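Local structure of dihydrodipicolinate synthase (Aquifex aeolicus, 2EHH) at residues Ile10-Glu15 and Gly24-Phe29. The protein probably catalyses the condensation of pyruvate with aspartate semialdehyde to 4-hydroxy-tetrahydrodipicolinate, a step of lysine biosynthesis. Residues are numbered along the deposited sequence; the frame is centred on the assembly and turned at random.
Sequences ITPFKE and GNLIEF
One methyl group of L26, CD2, meets both I10 and P12, and all the cross-segment packing passes through it. P12 CG lies 3.5 Å from L26 CD2, a tighter carbon pair than usual van der Waals contact; P12 CD stands further back at 4.0 Å from the same methyl. The CG corner of the P12 ring and the CD2 branch of L26 point at each other, with the CA–CB bonds of P12 and L26 each directed at the other segment. I10 approaches differently: its side chain crosses that of L26 at about a right angle, with I10 CG1 3.7 Å from L26 CD2 and I10 CD1 at 4.1 Å. Its chi1 of 56° sets CG1 between the backbone N and the carbonyl carbon, and this branch, rather than CG2, supplies the contact. The L26 chi1 of -125° is close to eclipsed, and in this conformation CD2, not CD1, faces I10 and P12. All three residues are buried, yet the two segments bury just 104 Å² between them, evidence of a narrow, apolar touch; the closest CA pair, I10 and L26, is 8.9 Å apart. Around this point I10 also packs on V252 and C256 of helix 250-258, while T11 turns its CB away from the helical segment and bonds through OG1 to G45 O. P12 is backbone-bonded to D19, tying the 10-15 segment to the chain just before helix 20-31. The side chain of I10 is about 4 Å from that of T44, a predicted pyruvate-binding residue. Topologically, the contact joins the loop following barrel strand 4-8 to the next helix, 20-31, within the first beta-alpha unit of an eight-stranded TIM barrel, beside the probable pyruvate site.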
loop_
_atom_site.group_PDB
_atom_site.type_symbol
_atom_site.label_atom_id
_atom_site.label_comp_id
_atom_site.label_asym_id
_atom_site.label_seq_id
_atom_site.Cartn_x
_atom_site.Cartn_y
_atom_site.Cartn_z
ATOM N N ILE A 10 6.916 11.124 -27.267
ATOM C CA ILE A 10 5.525 10.788 -27.539
ATOM C C ILE A 10 5.489 10.303 -28.986
ATOM O O ILE A 10 6.427 10.552 -29.744
ATOM C CB ILE A 10 4.612 12.031 -27.462
ATOM C CG1 ILE A 10 5.137 13.109 -28.416
ATOM C CG2 ILE A 10 4.559 12.555 -26.035
ATOM C CD1 ILE A 10 4.189 14.277 -28.621
ATOM N N THR A 11 4.422 9.608 -29.364
ATOM C CA THR A 11 4.268 9.144 -30.739
ATOM C C THR A 11 3.093 9.909 -31.343
ATOM O O THR A 11 1.934 9.664 -31.000
ATOM C CB THR A 11 3.971 7.633 -30.816
ATOM O OG1 THR A 11 5.049 6.898 -30.229
ATOM C CG2 THR A 11 3.808 7.199 -32.275
ATOM N N PRO A 12 3.381 10.873 -32.232
ATOM C CA PRO A 12 2.351 11.684 -32.888
ATOM C C PRO A 12 1.414 10.829 -33.736
ATOM O O PRO A 12 1.852 9.894 -34.407
ATOM C CB PRO A 12 3.165 12.649 -33.750
ATOM C CG PRO A 12 4.466 12.757 -33.024
ATOM C CD PRO A 12 4.728 11.334 -32.609
ATOM N N PHE A 13 0.128 11.156 -33.698
ATOM C CA PHE A 13 -0.878 10.440 -34.474
ATOM C C PHE A 13 -1.653 11.432 -35.336
ATOM O O PHE A 13 -1.827 12.589 -34.962
ATOM C CB PHE A 13 -1.871 9.719 -33.551
ATOM C CG PHE A 13 -1.298 8.528 -32.840
ATOM C CD1 PHE A 13 -1.574 8.315 -31.492
ATOM C CD2 PHE A 13 -0.507 7.605 -33.516
ATOM C CE1 PHE A 13 -1.068 7.199 -30.827
ATOM C CE2 PHE A 13 0.002 6.485 -32.861
ATOM C CZ PHE A 13 -0.280 6.282 -31.512
ATOM N N LYS A 14 -2.112 10.967 -36.491
ATOM C CA LYS A 14 -2.898 11.801 -37.390
ATOM C C LYS A 14 -3.677 10.889 -38.323
ATOM O O LYS A 14 -3.104 10.001 -38.956
ATOM C CB LYS A 14 -1.999 12.728 -38.208
ATOM C CG LYS A 14 -2.773 13.685 -39.107
ATOM C CD LYS A 14 -1.840 14.578 -39.899
ATOM C CE LYS A 14 -2.617 15.506 -40.814
ATOM N NZ LYS A 14 -1.699 16.343 -41.642
ATOM N N GLU A 15 -4.988 11.095 -38.394
ATOM C CA GLU A 15 -5.832 10.274 -39.258
ATOM C C GLU A 15 -5.773 8.825 -38.782
ATOM O O GLU A 15 -5.924 7.901 -39.578
ATOM C CB GLU A 15 -5.330 10.333 -40.705
ATOM C CG GLU A 15 -4.835 11.698 -41.162
ATOM C CD GLU A 15 -3.960 11.611 -42.410
ATOM O OE1 GLU A 15 -3.422 12.657 -42.837
ATOM O OE2 GLU A 15 -3.810 10.498 -42.965
ATOM N N GLY A 24 9.282 13.316 -37.272
ATOM C CA GLY A 24 10.530 13.813 -37.820
ATOM C C GLY A 24 10.901 15.162 -37.238
ATOM O O GLY A 24 12.056 15.392 -36.885
ATOM N N ASN A 25 9.926 16.061 -37.134
ATOM C CA ASN A 25 10.192 17.386 -36.585
ATOM C C ASN A 25 10.511 17.317 -35.095
ATOM O O ASN A 25 11.279 18.125 -34.573
ATOM C CB ASN A 25 9.000 18.305 -36.838
ATOM C CG ASN A 25 8.881 18.702 -38.300
ATOM O OD1 ASN A 25 8.683 17.858 -39.170
ATOM N ND2 ASN A 25 9.014 19.992 -38.575
ATOM N N LEU A 26 9.920 16.340 -34.420
ATOM C CA LEU A 26 10.149 16.135 -32.995
ATOM C C LEU A 26 11.619 15.738 -32.823
ATOM O O LEU A 26 12.299 16.187 -31.899
ATOM C CB LEU A 26 9.229 15.018 -32.493
ATOM C CG LEU A 26 8.275 15.257 -31.319
ATOM C CD1 LEU A 26 7.675 16.654 -31.367
ATOM C CD2 LEU A 26 7.184 14.181 -31.361
ATOM N N ILE A 27 12.111 14.897 -33.729
ATOM C CA ILE A 27 13.497 14.459 -33.667
ATOM C C ILE A 27 14.453 15.637 -33.861
ATOM O O ILE A 27 15.426 15.778 -33.124
ATOM C CB ILE A 27 13.774 13.365 -34.717
ATOM C CG1 ILE A 27 12.990 12.102 -34.340
ATOM C CG2 ILE A 27 15.266 13.064 -34.792
ATOM C CD1 ILE A 27 13.174 10.934 -35.290
ATOM N N GLU A 28 14.170 16.483 -34.845
ATOM C CA GLU A 28 15.009 17.651 -35.109
ATOM C C GLU A 28 14.954 18.589 -33.907
ATOM O O GLU A 28 15.952 19.204 -33.531
ATOM C CB GLU A 28 14.512 18.379 -36.362
ATOM C CG GLU A 28 14.535 17.513 -37.611
ATOM C CD GLU A 28 15.942 17.106 -38.013
ATOM O OE1 GLU A 28 16.086 16.061 -38.678
ATOM O OE2 GLU A 28 16.901 17.831 -37.671
ATOM N N PHE A 29 13.771 18.697 -33.311
ATOM C CA PHE A 29 13.564 19.541 -32.140
ATOM C C PHE A 29 14.582 19.173 -31.061
ATOM O O PHE A 29 15.224 20.045 -30.468
ATOM C CB PHE A 29 12.137 19.338 -31.615
ATOM C CG PHE A 29 11.823 20.091 -30.349
ATOM C CD1 PHE A 29 11.865 21.482 -30.312
ATOM C CD2 PHE A 29 11.440 19.404 -29.199
ATOM C CE1 PHE A 29 11.524 22.177 -29.150
ATOM C CE2 PHE A 29 11.096 20.088 -28.034
ATOM C CZ PHE A 29 11.137 21.476 -28.009
#